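Local coordinates for MSM0271 protein (Mycobacterium smegmatis, PDB 5SUH) that builds double-ringed trimeric shell units of a bacterial microcompartment, the RMM compartment, and probably takes part in controlling transport across its shell, at residues L171-T177 / A206-I212; Q45-Y49 / L196-V201; E132-R138 / I233-H238; E65-E71 / V105-A111. All blocks are in the same frame, centred on the assembly; numbering follows the deposited sequence.

Contact 1: L171-T177 / A206-I212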
# COMPACT_ATOMS: atom_id res chain seq x y z
N LEU A 171 -7.72 -13.01 25.90
CA LEU A 171 -7.46 -11.72 25.27
C LEU A 171 -8.01 -10.54 26.09
O LEU A 171 -9.20 -10.53 26.44
CB LEU A 171 -8.07 -11.71 23.88
CG LEU A 171 -8.12 -10.37 23.16
CD1 LEU A 171 -6.69 -9.96 22.79
CD2 LEU A 171 -9.03 -10.50 21.94
N LEU A 172 -7.15 -9.57 26.40
CA LEU A 172 -7.61 -8.32 27.02
C LEU A 172 -7.68 -7.20 26.00
O LEU A 172 -6.70 -6.94 25.28
CB LEU A 172 -6.68 -7.90 28.15
CG LEU A 172 -6.77 -6.45 28.62
CD1 LEU A 172 -8.10 -6.13 29.29
CD2 LEU A 172 -5.60 -6.16 29.54
N VAL A 173 -8.83 -6.53 25.91
CA VAL A 173 -8.91 -5.34 25.06
C VAL A 173 -9.19 -4.15 25.98
O VAL A 173 -9.94 -4.28 26.95
CB VAL A 173 -10.01 -5.44 23.94
CG1 VAL A 173 -9.60 -6.42 22.83
CG2 VAL A 173 -11.37 -5.81 24.52
N TYR A 174 -8.55 -3.02 25.69
CA TYR A 174 -8.68 -1.82 26.52
C TYR A 174 -8.69 -0.57 25.64
O TYR A 174 -7.75 -0.32 24.85
CB TYR A 174 -7.52 -1.73 27.51
CG TYR A 174 -7.85 -1.13 28.84
CD1 TYR A 174 -7.72 -1.88 30.01
CD2 TYR A 174 -8.26 0.20 28.96
CE1 TYR A 174 -8.02 -1.33 31.26
CE2 TYR A 174 -8.56 0.76 30.19
CZ TYR A 174 -8.43 -0.02 31.35
OH TYR A 174 -8.71 0.50 32.60
N GLU A 175 -9.75 0.22 25.78
CA GLU A 175 -9.90 1.40 24.96
C GLU A 175 -10.00 2.66 25.82
O GLU A 175 -10.76 2.69 26.80
CB GLU A 175 -11.14 1.25 24.05
CG GLU A 175 -11.24 2.36 22.99
CD GLU A 175 -12.36 2.15 21.97
OE1 GLU A 175 -13.26 1.31 22.19
OE2 GLU A 175 -12.32 2.83 20.92
N MET A 176 -9.30 3.71 25.41
CA MET A 176 -9.22 4.98 26.15
C MET A 176 -9.12 6.19 25.23
O MET A 176 -8.84 6.05 24.02
CB MET A 176 -8.00 4.97 27.06
CG MET A 176 -6.72 4.85 26.21
SD MET A 176 -5.48 3.84 26.98
CE MET A 176 -6.17 2.21 26.73
N THR A 177 -9.30 7.38 25.80
CA THR A 177 -9.06 8.61 25.05
C THR A 177 -8.59 9.74 26.00
O THR A 177 -9.05 9.83 27.14
CB THR A 177 -10.29 9.03 24.21
OG1 THR A 177 -9.90 10.08 23.33
CG2 THR A 177 -11.50 9.50 25.07
N ALA A 206 -8.75 9.14 17.27
CA ALA A 206 -9.71 9.63 18.25
C ALA A 206 -9.68 8.80 19.55
O ALA A 206 -9.96 9.33 20.62
CB ALA A 206 -11.09 9.63 17.66
N ALA A 207 -9.32 7.52 19.46
CA ALA A 207 -9.27 6.63 20.65
C ALA A 207 -8.10 5.68 20.56
O ALA A 207 -7.68 5.31 19.47
CB ALA A 207 -10.57 5.82 20.82
N GLY A 208 -7.53 5.33 21.70
CA GLY A 208 -6.45 4.35 21.71
C GLY A 208 -6.98 2.95 21.99
O GLY A 208 -7.95 2.78 22.74
N ARG A 209 -6.34 1.95 21.40
CA ARG A 209 -6.76 0.58 21.62
C ARG A 209 -5.55 -0.32 21.91
O ARG A 209 -4.51 -0.28 21.22
CB ARG A 209 -7.54 0.04 20.42
CG ARG A 209 -8.93 0.66 20.24
CD ARG A 209 -8.90 1.82 19.28
NE ARG A 209 -10.22 2.43 19.07
CZ ARG A 209 -10.67 2.79 17.87
NH1 ARG A 209 -9.91 2.57 16.78
NH2 ARG A 209 -11.86 3.33 17.74
N LEU A 210 -5.73 -1.16 22.93
CA LEU A 210 -4.70 -2.07 23.38
C LEU A 210 -5.21 -3.52 23.27
O LEU A 210 -6.31 -3.84 23.74
CB LEU A 210 -4.31 -1.73 24.83
CG LEU A 210 -3.19 -2.53 25.51
CD1 LEU A 210 -1.95 -2.57 24.61
CD2 LEU A 210 -2.85 -1.96 26.89
N TYR A 211 -4.42 -4.39 22.63
CA TYR A 211 -4.71 -5.83 22.52
C TYR A 211 -3.58 -6.64 23.17
O TYR A 211 -2.44 -6.61 22.71
CB TYR A 211 -4.84 -6.28 21.06
CG TYR A 211 -6.06 -5.84 20.27
CD1 TYR A 211 -6.16 -4.53 19.78
CD2 TYR A 211 -7.04 -6.75 19.91
CE1 TYR A 211 -7.25 -4.13 19.01
CE2 TYR A 211 -8.13 -6.36 19.14
CZ TYR A 211 -8.23 -5.05 18.70
OH TYR A 211 -9.31 -4.69 17.93
N ILE A 212 -3.92 -7.39 24.21
CA ILE A 212 -2.96 -8.17 24.99
C ILE A 212 -3.42 -9.63 25.18
O ILE A 212 -4.58 -9.90 25.51
CB ILE A 212 -2.73 -7.48 26.37
CG1 ILE A 212 -1.79 -6.28 26.20
CG2 ILE A 212 -2.12 -8.42 27.38
CD1 ILE A 212 -1.58 -5.53 27.47
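L172 with I212, Y174 with L210 and M176 with G208 are antiparallel hydrogen-bonded pairs at the middle of the four-stranded sheet of the second circularly permuted BMC domain. The N-to-C directions of the two strand segments differ by 166°, and each pair exchanges two backbone bonds. L172 N gives to I212 O at 2.7 Å, and I212 N returns to L172 O at 3.0 Å; the Y174/L210 and M176/G208 pairs repeat this reciprocity. On its other edge, strand 170-177 bonds the backbone of strand 138-145. Past the last pair, T177 adds a side-chain donor: with OG1 turned anti to its own N (chi1 -170°), the hydroxyl donates to A206 O at 2.8 Å.

The face bearing V173, E175, R209 and Y211 meets a second subunit. R209 approaches E175 side-on and spends two nitrogens on one oxygen, NE lying 2.8 Å and NH2 3.3 Å from OE2. That oxygen sits in the guanidinium plane, whereas NE comes from above the carboxylate plane. The remaining oxygen, E175 OE1, accepts from L76 N of the second subunit, and R209 NH2 also donates to E100 O there, so the salt bridge is tied into the subunit interface. Y211 OH is satisfied by E79 of the same neighbour.

Y174 OH, on the helix-covered face, bonds T227. Back at the Y211 ring, V173 CG1 makes an off-centre CH-pi contact, 4.3 Å from the centroid, while L171 CD1 lies at the ring edge, 4.3 Å from Y211 CD2.

Contact 2: Q45-Y49 / L196-V201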
# COMPACT_ATOMS: atom_id res chain seq x y z
N GLN A 45 9.11 -5.71 24.72
CA GLN A 45 8.07 -5.92 23.71
C GLN A 45 7.51 -4.61 23.22
O GLN A 45 7.20 -4.44 22.04
CB GLN A 45 6.92 -6.73 24.23
CG GLN A 45 7.08 -8.17 24.14
CD GLN A 45 5.77 -8.88 24.36
OE1 GLN A 45 4.96 -9.00 23.43
NE2 GLN A 45 5.56 -9.35 25.58
N PHE A 46 7.33 -3.70 24.16
CA PHE A 46 6.68 -2.47 23.77
C PHE A 46 7.64 -1.60 22.99
O PHE A 46 7.23 -0.95 22.03
CB PHE A 46 6.08 -1.74 24.98
CG PHE A 46 5.56 -0.40 24.64
CD1 PHE A 46 4.50 -0.27 23.76
CD2 PHE A 46 6.15 0.75 25.18
CE1 PHE A 46 4.03 0.99 23.41
CE2 PHE A 46 5.69 2.01 24.85
CZ PHE A 46 4.62 2.15 23.97
N ALA A 47 8.92 -1.66 23.35
CA ALA A 47 9.98 -0.90 22.68
C ALA A 47 10.13 -1.30 21.21
O ALA A 47 10.39 -0.48 20.34
CB ALA A 47 11.30 -1.07 23.40
N ALA A 48 9.89 -2.58 20.95
CA ALA A 48 10.07 -3.10 19.61
C ALA A 48 8.82 -2.80 18.80
O ALA A 48 8.89 -2.51 17.61
CB ALA A 48 10.34 -4.60 19.66
N TYR A 49 7.69 -2.77 19.48
CA TYR A 49 6.45 -2.53 18.80
C TYR A 49 6.46 -1.18 18.04
O TYR A 49 6.01 -1.11 16.88
CB TYR A 49 5.29 -2.58 19.81
CG TYR A 49 3.99 -2.48 19.11
CD1 TYR A 49 3.40 -3.62 18.57
CD2 TYR A 49 3.36 -1.26 18.93
CE1 TYR A 49 2.21 -3.55 17.89
CE2 TYR A 49 2.17 -1.17 18.24
CZ TYR A 49 1.60 -2.32 17.72
OH TYR A 49 0.42 -2.26 17.04
N LEU A 196 3.26 -11.79 29.05
CA LEU A 196 2.15 -11.48 28.13
C LEU A 196 2.63 -11.23 26.71
O LEU A 196 3.84 -11.12 26.45
CB LEU A 196 1.32 -10.28 28.60
CG LEU A 196 1.95 -8.87 28.76
CD1 LEU A 196 2.27 -8.15 27.47
CD2 LEU A 196 1.03 -8.01 29.58
N THR A 197 1.67 -11.15 25.80
CA THR A 197 1.95 -10.91 24.40
C THR A 197 1.29 -9.61 23.95
O THR A 197 0.07 -9.48 24.03
CB THR A 197 1.42 -12.05 23.53
OG1 THR A 197 1.95 -13.31 23.98
CG2 THR A 197 1.78 -11.79 22.09
N VAL A 198 2.07 -8.63 23.52
CA VAL A 198 1.52 -7.40 22.99
C VAL A 198 1.13 -7.59 21.52
O VAL A 198 1.99 -7.68 20.63
CB VAL A 198 2.50 -6.25 23.16
CG1 VAL A 198 1.91 -4.95 22.66
CG2 VAL A 198 2.88 -6.16 24.63
N VAL A 199 -0.17 -7.70 21.27
CA VAL A 199 -0.68 -8.06 19.95
C VAL A 199 -0.79 -6.84 19.05
O VAL A 199 -0.48 -6.89 17.87
CB VAL A 199 -2.05 -8.78 20.05
CG1 VAL A 199 -2.61 -9.07 18.68
CG2 VAL A 199 -1.92 -10.07 20.84
N ASP A 200 -1.23 -5.75 19.63
CA ASP A 200 -1.38 -4.52 18.89
C ASP A 200 -1.52 -3.38 19.89
O ASP A 200 -2.10 -3.59 20.96
CB ASP A 200 -2.61 -4.60 17.97
CG ASP A 200 -2.63 -3.50 16.93
OD1 ASP A 200 -1.56 -2.94 16.63
OD2 ASP A 200 -3.72 -3.19 16.40
N VAL A 201 -1.00 -2.20 19.54
CA VAL A 201 -1.17 -0.98 20.33
C VAL A 201 -1.49 0.15 19.39
O VAL A 201 -0.62 0.60 18.64
CB VAL A 201 0.10 -0.58 21.14
CG1 VAL A 201 -0.24 0.55 22.11
CG2 VAL A 201 0.64 -1.73 21.91
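Q45 reaches across to the start of strand 197-202 and engages its backbone with both ends of one amide. Q45 OE1 accepts from V198 N at 2.9 Å along a nearly straight N-H line (174°), while Q45 NE2 donates to L196 O at 2.6 Å. The two bonds together fix the rotation of the amide about its last torsion, and the V198 side chain packs beneath it, CG2 lying 3.7 Å from Q45 OE1.

One helical turn later, Y49 carries the other close-packed part. Its CG is anti to the backbone N (chi1 -174°), which sends the ring across to V201; CG2 of V201 sits over one ring face, 4.2 Å from the centroid, in a CH-pi contact. The Y49 hydroxyl accepts from V201 N, although its modelled position is doubtful. Helix 44-49, from the first BMC repeat, is thereby docked on strand 197-202, outermost within this chain in the second repeat's sheet, where V199 and D200 form a classic beta bulge opposite Y211.

Packing is looser at F46, whose CE1 comes only to 4.5 Å from V201 CG1; this ring rests mainly on helix 182-192. T197 points away from the helix and is partly exposed, as is Q45, which also packs on Y62 of a third subunit.

Contact 3: E132-R138 / I233-H238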
# COMPACT_ATOMS: atom_id res chain seq x y z
N GLU A 132 -0.07 19.69 33.90
CA GLU A 132 -1.42 19.35 34.31
C GLU A 132 -2.45 20.05 33.43
O GLU A 132 -3.64 19.94 33.68
CB GLU A 132 -1.62 19.65 35.82
CG GLU A 132 -1.50 21.10 36.28
CD GLU A 132 -0.07 21.56 36.59
OE1 GLU A 132 0.92 20.85 36.25
OE2 GLU A 132 0.05 22.64 37.24
N ASP A 133 -1.99 20.70 32.36
CA ASP A 133 -2.92 21.25 31.35
C ASP A 133 -3.43 20.12 30.42
O ASP A 133 -4.39 20.33 29.69
CB ASP A 133 -2.23 22.30 30.45
CG ASP A 133 -2.00 23.64 31.12
OD1 ASP A 133 -2.73 24.00 32.08
OD2 ASP A 133 -1.07 24.33 30.66
N GLN A 134 -2.83 18.93 30.48
CA GLN A 134 -3.29 17.81 29.66
C GLN A 134 -4.68 17.29 30.07
O GLN A 134 -5.20 17.63 31.15
CB GLN A 134 -2.28 16.65 29.69
CG GLN A 134 -2.38 15.68 30.90
CD GLN A 134 -1.33 14.56 30.85
OE1 GLN A 134 -0.88 14.16 29.78
NE2 GLN A 134 -0.99 14.01 32.01
N LEU A 135 -5.28 16.48 29.19
CA LEU A 135 -6.54 15.80 29.51
C LEU A 135 -6.32 14.57 30.38
O LEU A 135 -5.39 13.79 30.13
CB LEU A 135 -7.27 15.42 28.22
CG LEU A 135 -7.83 16.58 27.38
CD1 LEU A 135 -8.34 16.08 26.03
CD2 LEU A 135 -8.97 17.21 28.14
N ARG A 136 -7.16 14.38 31.39
CA ARG A 136 -7.03 13.17 32.19
C ARG A 136 -7.63 12.01 31.37
O ARG A 136 -8.60 12.20 30.64
CB ARG A 136 -7.69 13.32 33.56
CG ARG A 136 -9.16 13.03 33.59
CD ARG A 136 -9.65 12.96 35.02
NE ARG A 136 -11.11 13.03 35.05
CZ ARG A 136 -11.84 13.22 36.14
NH1 ARG A 136 -11.26 13.39 37.32
NH2 ARG A 136 -13.16 13.28 36.04
N PRO A 137 -7.06 10.81 31.50
CA PRO A 137 -7.52 9.64 30.73
C PRO A 137 -8.97 9.29 30.98
O PRO A 137 -9.44 9.33 32.12
CB PRO A 137 -6.61 8.51 31.22
CG PRO A 137 -5.34 9.24 31.69
CD PRO A 137 -5.83 10.53 32.28
N ARG A 138 -9.70 9.04 29.89
CA ARG A 138 -11.07 8.57 29.99
C ARG A 138 -11.17 7.16 29.42
O ARG A 138 -10.86 6.94 28.26
CB ARG A 138 -12.05 9.47 29.25
CG ARG A 138 -13.45 8.86 29.19
CD ARG A 138 -14.53 9.91 29.18
NE ARG A 138 -14.48 10.77 28.01
CZ ARG A 138 -15.19 10.57 26.90
NH1 ARG A 138 -16.03 9.54 26.82
NH2 ARG A 138 -15.08 11.42 25.88
N ILE A 233 -3.27 9.51 37.11
CA ILE A 233 -2.76 10.58 36.27
C ILE A 233 -3.56 11.90 36.38
O ILE A 233 -4.79 11.90 36.29
CB ILE A 233 -2.72 10.11 34.82
CG1 ILE A 233 -1.69 9.00 34.67
CG2 ILE A 233 -2.39 11.26 33.87
CD1 ILE A 233 -1.61 8.42 33.24
N GLU A 234 -2.84 13.00 36.56
CA GLU A 234 -3.43 14.33 36.77
C GLU A 234 -3.70 15.07 35.46
O GLU A 234 -2.81 15.15 34.61
CB GLU A 234 -2.50 15.21 37.63
CG GLU A 234 -2.21 14.71 39.04
CD GLU A 234 -3.36 14.95 40.00
OE1 GLU A 234 -4.28 15.73 39.66
OE2 GLU A 234 -3.34 14.36 41.11
N GLY A 235 -4.90 15.61 35.30
CA GLY A 235 -5.23 16.43 34.14
C GLY A 235 -6.57 17.14 34.24
O GLY A 235 -7.26 17.04 35.25
N GLN A 236 -6.96 17.84 33.17
CA GLN A 236 -8.22 18.59 33.13
C GLN A 236 -9.37 17.68 32.76
O GLN A 236 -9.18 16.48 32.57
CB GLN A 236 -8.13 19.76 32.15
CG GLN A 236 -7.11 20.82 32.55
CD GLN A 236 -7.34 21.37 33.95
OE1 GLN A 236 -8.48 21.66 34.35
NE2 GLN A 236 -6.25 21.48 34.72
N GLU A 237 -10.56 18.25 32.57
CA GLU A 237 -11.76 17.46 32.34
C GLU A 237 -12.27 17.66 30.93
O GLU A 237 -12.25 18.77 30.40
CB GLU A 237 -12.85 17.85 33.34
CG GLU A 237 -12.39 17.74 34.78
CD GLU A 237 -12.19 16.31 35.21
OE1 GLU A 237 -12.91 15.43 34.71
OE2 GLU A 237 -11.28 16.07 36.04
N HIS A 238 -12.68 16.56 30.30
CA HIS A 238 -13.17 16.59 28.93
C HIS A 238 -14.35 17.51 28.68
O HIS A 238 -14.65 17.83 27.52
CB HIS A 238 -13.48 15.18 28.47
CG HIS A 238 -12.28 14.30 28.42
ND1 HIS A 238 -12.07 13.37 27.43
CD2 HIS A 238 -11.20 14.22 29.24
CE1 HIS A 238 -10.93 12.75 27.64
NE2 HIS A 238 -10.38 13.24 28.74
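R136 presents one face of its guanidinium to the E237 carboxylate, whose carbon stands over the centre with the two planes 89° apart. The pair is a salt bridge, but the placement of E237 OE1 is uncertain, so its detailed geometry is doubtful. The H238 ring is met on one face by L135 CD1; at its edge, NE2 donates to R136 O at 2.8 Å. R138 turns a guanidinium edge toward the same imidazole, NE being 3.6 Å from H238 ND1 and the planes 80° apart, a proximity without a hydrogen bond.

These groups surround an isolated beta bridge between L135 and Q236, where the connection between the two BMC repeats meets the C-terminal tail. Two backbone bonds make it: Q236 N to Q134 O at 2.7 Å and R136 N to Q236 O at 3.1 Å. The Q236 side chain folds back, bent at chi2 (-55°), and its NE2 donates to E132 O at 3.2 Å. Q134 spans two elements, since OE1 accepts from Y36 N of strand 32-39 while NE2 gives a weak bond to E234 O.

Much of this surface contact is polar and solvent-exposed. Its apolar anchor is at the far end, where P137 and I233 cross at about a right angle and P137 CD rests 3.9 Å from I233 CG2.

Contact 4: E65-E71 / V105-A111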
# COMPACT_ATOMS: atom_id res chain seq x y z
N GLU A 65 15.63 2.30 27.76
CA GLU A 65 15.68 3.73 27.44
C GLU A 65 14.42 4.47 27.96
O GLU A 65 13.52 3.83 28.50
CB GLU A 65 15.86 3.93 25.91
CG GLU A 65 17.26 3.53 25.41
CD GLU A 65 17.54 3.83 23.93
OE1 GLU A 65 16.61 3.91 23.11
OE2 GLU A 65 18.73 4.02 23.60
N HIS A 66 14.39 5.80 27.85
CA HIS A 66 13.25 6.56 28.37
C HIS A 66 12.59 7.45 27.29
O HIS A 66 13.27 7.97 26.40
CB HIS A 66 13.67 7.42 29.58
CG HIS A 66 14.49 6.68 30.59
ND1 HIS A 66 13.94 5.89 31.57
CD2 HIS A 66 15.83 6.64 30.80
CE1 HIS A 66 14.90 5.37 32.32
NE2 HIS A 66 16.06 5.82 31.87
N ALA A 67 11.27 7.64 27.38
CA ALA A 67 10.55 8.38 26.34
C ALA A 67 9.66 9.52 26.84
O ALA A 67 9.15 9.50 27.97
CB ALA A 67 9.69 7.42 25.53
N LEU A 68 9.50 10.54 25.99
CA LEU A 68 8.51 11.58 26.21
C LEU A 68 7.45 11.49 25.12
O LEU A 68 7.80 11.48 23.93
CB LEU A 68 9.15 12.97 26.19
CG LEU A 68 8.10 14.08 26.35
CD1 LEU A 68 7.56 14.13 27.79
CD2 LEU A 68 8.66 15.42 25.93
N ILE A 69 6.17 11.41 25.51
CA ILE A 69 5.09 11.33 24.52
C ILE A 69 4.19 12.56 24.63
O ILE A 69 3.78 12.95 25.73
CB ILE A 69 4.21 10.08 24.67
CG1 ILE A 69 3.58 10.00 26.09
CG2 ILE A 69 5.02 8.84 24.36
CD1 ILE A 69 2.51 8.90 26.27
N VAL A 70 3.90 13.20 23.49
CA VAL A 70 3.07 14.40 23.49
C VAL A 70 2.02 14.36 22.37
O VAL A 70 2.34 14.09 21.19
CB VAL A 70 3.94 15.68 23.32
CG1 VAL A 70 3.07 16.93 23.31
CG2 VAL A 70 5.04 15.77 24.40
N GLU A 71 0.77 14.63 22.75
CA GLU A 71 -0.34 14.81 21.79
C GLU A 71 -0.88 16.26 21.90
O GLU A 71 -1.08 16.75 23.00
CB GLU A 71 -1.46 13.77 22.04
CG GLU A 71 -2.60 13.81 21.02
CD GLU A 71 -3.69 12.76 21.23
OE1 GLU A 71 -3.39 11.58 21.56
OE2 GLU A 71 -4.88 13.11 21.02
N VAL A 105 1.12 14.27 16.95
CA VAL A 105 1.76 13.30 17.84
C VAL A 105 3.29 13.32 17.73
O VAL A 105 3.84 13.42 16.62
CB VAL A 105 1.22 11.86 17.55
CG1 VAL A 105 1.93 10.81 18.38
CG2 VAL A 105 -0.28 11.81 17.78
N LEU A 106 3.97 13.22 18.87
CA LEU A 106 5.44 13.13 18.88
C LEU A 106 5.91 12.13 19.93
O LEU A 106 5.36 12.06 21.03
CB LEU A 106 6.08 14.50 19.15
CG LEU A 106 7.56 14.52 19.55
CD1 LEU A 106 8.47 14.27 18.33
CD2 LEU A 106 7.94 15.81 20.28
N GLU A 107 6.92 11.35 19.59
CA GLU A 107 7.65 10.56 20.59
C GLU A 107 9.13 10.91 20.47
O GLU A 107 9.69 10.91 19.38
CB GLU A 107 7.42 9.06 20.40
CG GLU A 107 8.07 8.16 21.45
CD GLU A 107 9.49 7.71 21.07
OE1 GLU A 107 10.02 8.17 20.05
OE2 GLU A 107 10.08 6.91 21.81
N ILE A 108 9.77 11.24 21.59
CA ILE A 108 11.23 11.40 21.59
C ILE A 108 11.76 10.50 22.71
O ILE A 108 11.03 10.21 23.67
CB ILE A 108 11.70 12.88 21.77
CG1 ILE A 108 11.23 13.47 23.10
CG2 ILE A 108 11.21 13.76 20.62
CD1 ILE A 108 11.77 14.86 23.37
N HIS A 109 12.99 10.01 22.56
CA HIS A 109 13.56 9.09 23.54
C HIS A 109 15.07 9.26 23.65
O HIS A 109 15.70 9.88 22.78
CB HIS A 109 13.22 7.64 23.19
CG HIS A 109 13.69 7.22 21.84
ND1 HIS A 109 12.85 7.14 20.75
CD2 HIS A 109 14.93 6.90 21.38
CE1 HIS A 109 13.55 6.77 19.69
NE2 HIS A 109 14.81 6.62 20.05
N SER A 110 15.62 8.75 24.74
CA SER A 110 17.06 8.77 25.01
C SER A 110 17.45 7.75 26.06
O SER A 110 16.61 7.30 26.84
CB SER A 110 17.50 10.15 25.48
OG SER A 110 18.88 10.16 25.86
N ALA A 111 18.73 7.42 26.11
CA ALA A 111 19.24 6.57 27.17
C ALA A 111 19.22 7.36 28.49
O ALA A 111 19.09 6.80 29.57
CB ALA A 111 20.63 6.07 26.82
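L68 and I108, paired across the strands, run side by side on one sheet face: L68 holds CG anti to its N (chi1 177°), while I108 tucks CG1 between N and carbonyl carbon (chi1 61°), bringing that atom to 3.8 Å from L68 CB. On the other sheet face, H109 places its ring by a similar rotation (chi1 58°), and a bend at chi2 of E107 swings the carboxylate to meet it. H109 ND1 then lies 3.1 Å from E107 OE1 and 3.0 Å from E107 OE2, bonded to the syn lone pair of each. The methyl of A67 packs across from this pair, CB being 3.8 Å from E107 OE2.

The strands are central neighbours in the antiparallel sheet of the first BMC repeat. H66/S110, L68/I108 and V70/L106 are the hydrogen-bonded pairs, each making two bonds; H66 N to S110 O measures 2.9 Å. L68, L106 and I108 face helices 78-88 and 113-127. E71, on the E107 face, finds its partners outside, in R34 and the backbone N of L180.

E65 approaches H109 from the strand end, its OE1 3.8 Å from CD2, though that oxygen is bonded to Y62 N. With ND1 donating to one carboxylate and a second acidic group close to the ring, the surroundings would probably stabilise a positively charged H109 and raise its pKa.

In the fold
Contacts 1 and 4 are equivalent buried strand pairs, each the centre of a sheet in its own BMC repeat; their centres stand about 20 Å apart on opposite sides of the chain's centre. Their backbone bonding is alike, but the charged chemistry differs: a glutamate-arginine bridge at a subunit interface in contact 1, a histidine-carboxylate pair in contact 4. Contacts 2 and 3 join the repeats instead. Partly buried contact 2 extends contact 1's sheet through Y211 to V199 and D200, and sets a helix on it by side-chain-to-backbone bonds. Contact 3 is a surface meeting of loops, touching contact 1 where R138 N meets T177 O.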